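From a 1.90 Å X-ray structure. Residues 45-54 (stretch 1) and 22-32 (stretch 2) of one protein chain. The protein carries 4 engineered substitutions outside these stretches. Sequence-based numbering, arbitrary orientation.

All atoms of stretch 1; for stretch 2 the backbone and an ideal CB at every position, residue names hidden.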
# COMPACT_ATOMS: atom_id res chain seq x y z
N THR A 45 29.14 18.89 -12.86
CA THR A 45 29.28 18.82 -11.41
C THR A 45 28.10 18.13 -10.75
O THR A 45 27.01 18.05 -11.34
CB THR A 45 29.39 20.22 -10.80
OG1 THR A 45 28.17 20.93 -11.03
CG2 THR A 45 30.50 20.97 -11.43
N LEU A 46 28.31 17.65 -9.51
CA LEU A 46 27.24 17.03 -8.73
C LEU A 46 26.12 18.02 -8.42
O LEU A 46 24.94 17.64 -8.37
CB LEU A 46 27.80 16.44 -7.44
CG LEU A 46 26.92 15.65 -6.46
CD1 LEU A 46 26.14 14.46 -7.11
CD2 LEU A 46 27.77 15.14 -5.30
N ALA A 47 26.48 19.29 -8.20
CA ALA A 47 25.46 20.35 -8.06
C ALA A 47 24.49 20.34 -9.25
O ALA A 47 23.28 20.44 -9.07
CB ALA A 47 26.12 21.73 -7.94
N GLN A 48 25.02 20.18 -10.47
CA GLN A 48 24.15 20.15 -11.63
C GLN A 48 23.23 18.94 -11.59
O GLN A 48 22.07 19.04 -12.02
CB GLN A 48 24.97 20.14 -12.93
CG GLN A 48 25.62 21.46 -13.23
CD GLN A 48 26.53 21.35 -14.43
OE1 GLN A 48 27.17 20.32 -14.64
NE2 GLN A 48 26.58 22.41 -15.22
N CYS A 49 23.74 17.81 -11.08
CA CYS A 49 22.93 16.59 -10.94
C CYS A 49 21.76 16.73 -9.95
O CYS A 49 20.68 16.20 -10.20
CB CYS A 49 23.78 15.40 -10.48
SG CYS A 49 25.14 14.90 -11.56
N VAL A 50 21.99 17.41 -8.83
CA VAL A 50 21.00 17.46 -7.74
C VAL A 50 20.18 18.74 -7.70
O VAL A 50 19.26 18.88 -6.88
CB VAL A 50 21.69 17.31 -6.34
CG1 VAL A 50 22.36 15.94 -6.23
CG2 VAL A 50 22.70 18.44 -6.10
N ASN A 51 20.51 19.67 -8.58
CA ASN A 51 19.86 20.97 -8.64
C ASN A 51 18.34 20.87 -8.66
O ASN A 51 17.66 21.56 -7.90
CB ASN A 51 20.35 21.72 -9.88
CG ASN A 51 19.90 23.17 -9.87
OD1 ASN A 51 20.38 23.97 -9.07
ND2 ASN A 51 18.98 23.51 -10.75
N THR A 52 17.80 20.00 -9.50
CA THR A 52 16.34 19.91 -9.63
C THR A 52 15.69 19.46 -8.30
O THR A 52 14.53 19.81 -8.02
CB THR A 52 15.93 18.95 -10.78
OG1 THR A 52 14.59 19.24 -11.21
CG2 THR A 52 16.02 17.48 -10.33
N ASN A 53 16.42 18.72 -7.47
CA ASN A 53 15.85 18.29 -6.19
C ASN A 53 15.64 19.45 -5.24
O ASN A 53 14.73 19.43 -4.41
CB ASN A 53 16.73 17.24 -5.53
CG ASN A 53 16.82 15.97 -6.34
OD1 ASN A 53 17.90 15.60 -6.81
ND2 ASN A 53 15.69 15.29 -6.50
N ALA A 54 16.50 20.45 -5.34
CA ALA A 54 16.40 21.63 -4.48
C ALA A 54 15.12 22.42 -4.72
O ALA A 54 14.66 23.14 -3.83
CB ALA A 54 17.61 22.53 -4.68
N UNK A 22 15.58 10.42 -2.43
CA UNK A 22 16.80 9.67 -2.18
C UNK A 22 18.01 10.59 -2.28
O UNK A 22 19.06 10.29 -1.71
CB UNK A 22 16.93 8.50 -3.16
N UNK A 23 17.88 11.69 -3.01
CA UNK A 23 18.95 12.70 -3.07
C UNK A 23 19.22 13.28 -1.70
O UNK A 23 20.36 13.46 -1.29
CB UNK A 23 18.59 13.82 -4.05
N UNK A 24 18.15 13.56 -0.98
CA UNK A 24 18.25 14.10 0.36
C UNK A 24 18.90 13.04 1.27
O UNK A 24 19.76 13.35 2.10
CB UNK A 24 16.87 14.52 0.88
N UNK A 25 18.53 11.79 1.05
CA UNK A 25 18.98 10.68 1.88
C UNK A 25 20.48 10.47 1.78
O UNK A 25 21.15 10.26 2.78
CB UNK A 25 18.25 9.40 1.49
N UNK A 26 21.02 10.58 0.57
CA UNK A 26 22.42 10.21 0.37
C UNK A 26 23.36 11.39 0.12
O UNK A 26 24.58 11.20 0.09
CB UNK A 26 22.52 9.24 -0.81
N UNK A 27 22.83 12.61 -0.01
CA UNK A 27 23.70 13.77 -0.18
C UNK A 27 24.22 14.24 1.19
O UNK A 27 23.81 15.29 1.71
CB UNK A 27 22.95 14.90 -0.89
N UNK A 28 25.11 13.44 1.76
CA UNK A 28 25.60 13.68 3.12
C UNK A 28 26.70 14.72 3.15
O UNK A 28 27.25 15.09 2.10
CB UNK A 28 26.11 12.38 3.74
N UNK A 29 27.01 15.20 4.35
CA UNK A 29 28.15 16.09 4.54
C UNK A 29 29.42 15.50 3.92
O UNK A 29 30.17 16.21 3.23
CB UNK A 29 28.37 16.36 6.03
N UNK A 30 29.67 14.22 4.13
CA UNK A 30 30.91 13.62 3.63
C UNK A 30 30.91 13.61 2.10
O UNK A 30 31.95 13.83 1.47
CB UNK A 30 31.08 12.20 4.17
N UNK A 31 29.75 13.34 1.52
CA UNK A 31 29.61 13.30 0.07
C UNK A 31 29.86 14.68 -0.53
O UNK A 31 30.58 14.82 -1.52
CB UNK A 31 28.22 12.79 -0.32
N UNK A 32 29.29 15.71 0.08
CA UNK A 32 29.51 17.09 -0.37
C UNK A 32 30.98 17.46 -0.28
O UNK A 32 31.54 18.05 -1.21
CB UNK A 32 28.67 18.07 0.46

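Stretch 1 presents one line of side chains from its helix to stretch 2: Leu46, Val50 and Asn53, apolar at the first two and polar at the last. Stretch 2 answers with a helical segment, a turn and the start of a second helix.

Position 22 opens the first helix with CA-to-CB sideways and nothing of stretch 1 within 5.5 Å of its ideal CB, so almost any helix-tolerant residue would do. It is Leu22, whose end leads away.

Position 23 is the most constrained. Its CB points toward stretch 1, and the ideal CB lies 3.4 Å from Asn53 OD1 and 4.8 Å from Val50 CG1. A carbonyl oxygen so near asks for a short donor, while the valine methyl asks for carbon; serine would meet the first demand, valine the second, threonine both. The deposited residue is Thr23, chi1 in the m well. Its OG1 donates to Asn53 OD1 at 2.8 Å, and its CG2 lies 3.7 Å from Val50 CG1. The branched side chain thus serves the polar and the apolar neighbour at once.

Positions 24, 25 and 26 meet no atom of stretch 1, and long polar or aromatic side chains could all be accommodated as far as this contact is concerned. They are Lys24, Lys25 and Tyr26; the end of Lys24 leads away.

At 27 the backbone leaves helical angles, with phi/psi of -83/72, yet CB points toward stretch 1. The ideal CB is still 5.5 Å from Val50 CG1, so the gap favours a longer apolar chain such as leucine or methionine over alanine. Leu27 fills it: CD2 approaches Val50 CG2 at 4.2 Å and CD1 approaches Leu46 CD2 at 4.2 Å, so its two methyls reach successive residues of the apolar line.

Position 28 faces no part of stretch 1 but precedes a helix with phi/psi of -82/167, a setting for serine, threonine, aspartate or asparagine. Thr28 caps it, its OG1 accepting from the backbone N of position 31 at 3.2 Å.

Positions 29 and 30 begin the second helix out of reach of stretch 1, where acidic residues suit the helix dipole. They are Asp29 and Asp30.

Position 31 points toward stretch 1, but its ideal CB has nothing within 5.5 Å; a branched or long apolar residue could bridge to the leucine beyond. Ile31 does so, CG2 lying 4.0 Å from Leu46 CD2.

At 32 CA-to-CB runs sideways, far from stretch 1, so small, branched or polar residues would all suit. Val32 stays clear, its CG2 6.2 Å from Leu46 CD2.

Stretch 2 22-32: LTKKYLTDDIV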
# COMPACT_ATOMS: atom_id res chain seq x y z
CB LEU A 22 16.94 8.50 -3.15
CG LEU A 22 15.87 7.42 -3.04
CD1 LEU A 22 16.00 6.40 -4.17
CD2 LEU A 22 15.93 6.73 -1.67
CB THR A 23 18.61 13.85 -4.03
OG1 THR A 23 18.61 13.36 -5.37
CG2 THR A 23 19.63 14.98 -3.91
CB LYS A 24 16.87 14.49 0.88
CG LYS A 24 16.84 15.00 2.30
CD LYS A 24 15.48 15.57 2.57
CE LYS A 24 15.34 16.09 3.98
NZ LYS A 24 14.21 17.04 4.07
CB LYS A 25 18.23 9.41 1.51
CG LYS A 25 18.51 8.22 2.39
CD LYS A 25 17.44 7.16 2.16
CE LYS A 25 17.81 5.83 2.77
NZ LYS A 25 16.77 4.82 2.40
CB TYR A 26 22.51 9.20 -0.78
CG TYR A 26 21.83 7.89 -0.42
CD1 TYR A 26 22.35 7.07 0.59
CD2 TYR A 26 20.67 7.48 -1.07
CE1 TYR A 26 21.73 5.88 0.93
CE2 TYR A 26 20.05 6.30 -0.74
CZ TYR A 26 20.58 5.50 0.27
OH TYR A 26 19.95 4.32 0.59
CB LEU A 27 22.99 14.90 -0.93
CG LEU A 27 23.84 16.10 -1.37
CD1 LEU A 27 25.00 15.62 -2.24
CD2 LEU A 27 23.00 17.12 -2.12
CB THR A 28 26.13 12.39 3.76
OG1 THR A 28 27.34 11.99 3.09
CG2 THR A 28 25.08 11.28 3.64
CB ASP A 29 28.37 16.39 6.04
CG ASP A 29 27.29 17.30 6.63
OD1 ASP A 29 26.45 17.82 5.86
OD2 ASP A 29 27.29 17.52 7.86
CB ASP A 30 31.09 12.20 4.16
CG ASP A 30 31.42 12.17 5.64
OD1 ASP A 30 31.72 13.25 6.21
OD2 ASP A 30 31.39 11.07 6.24
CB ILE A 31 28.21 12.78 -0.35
CG1 ILE A 31 28.12 11.26 -0.20
CG2 ILE A 31 27.87 13.23 -1.78
CD1 ILE A 31 29.02 10.45 -1.18
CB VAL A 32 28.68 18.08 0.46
CG1 VAL A 32 29.11 19.53 0.19
CG2 VAL A 32 27.20 17.90 0.17
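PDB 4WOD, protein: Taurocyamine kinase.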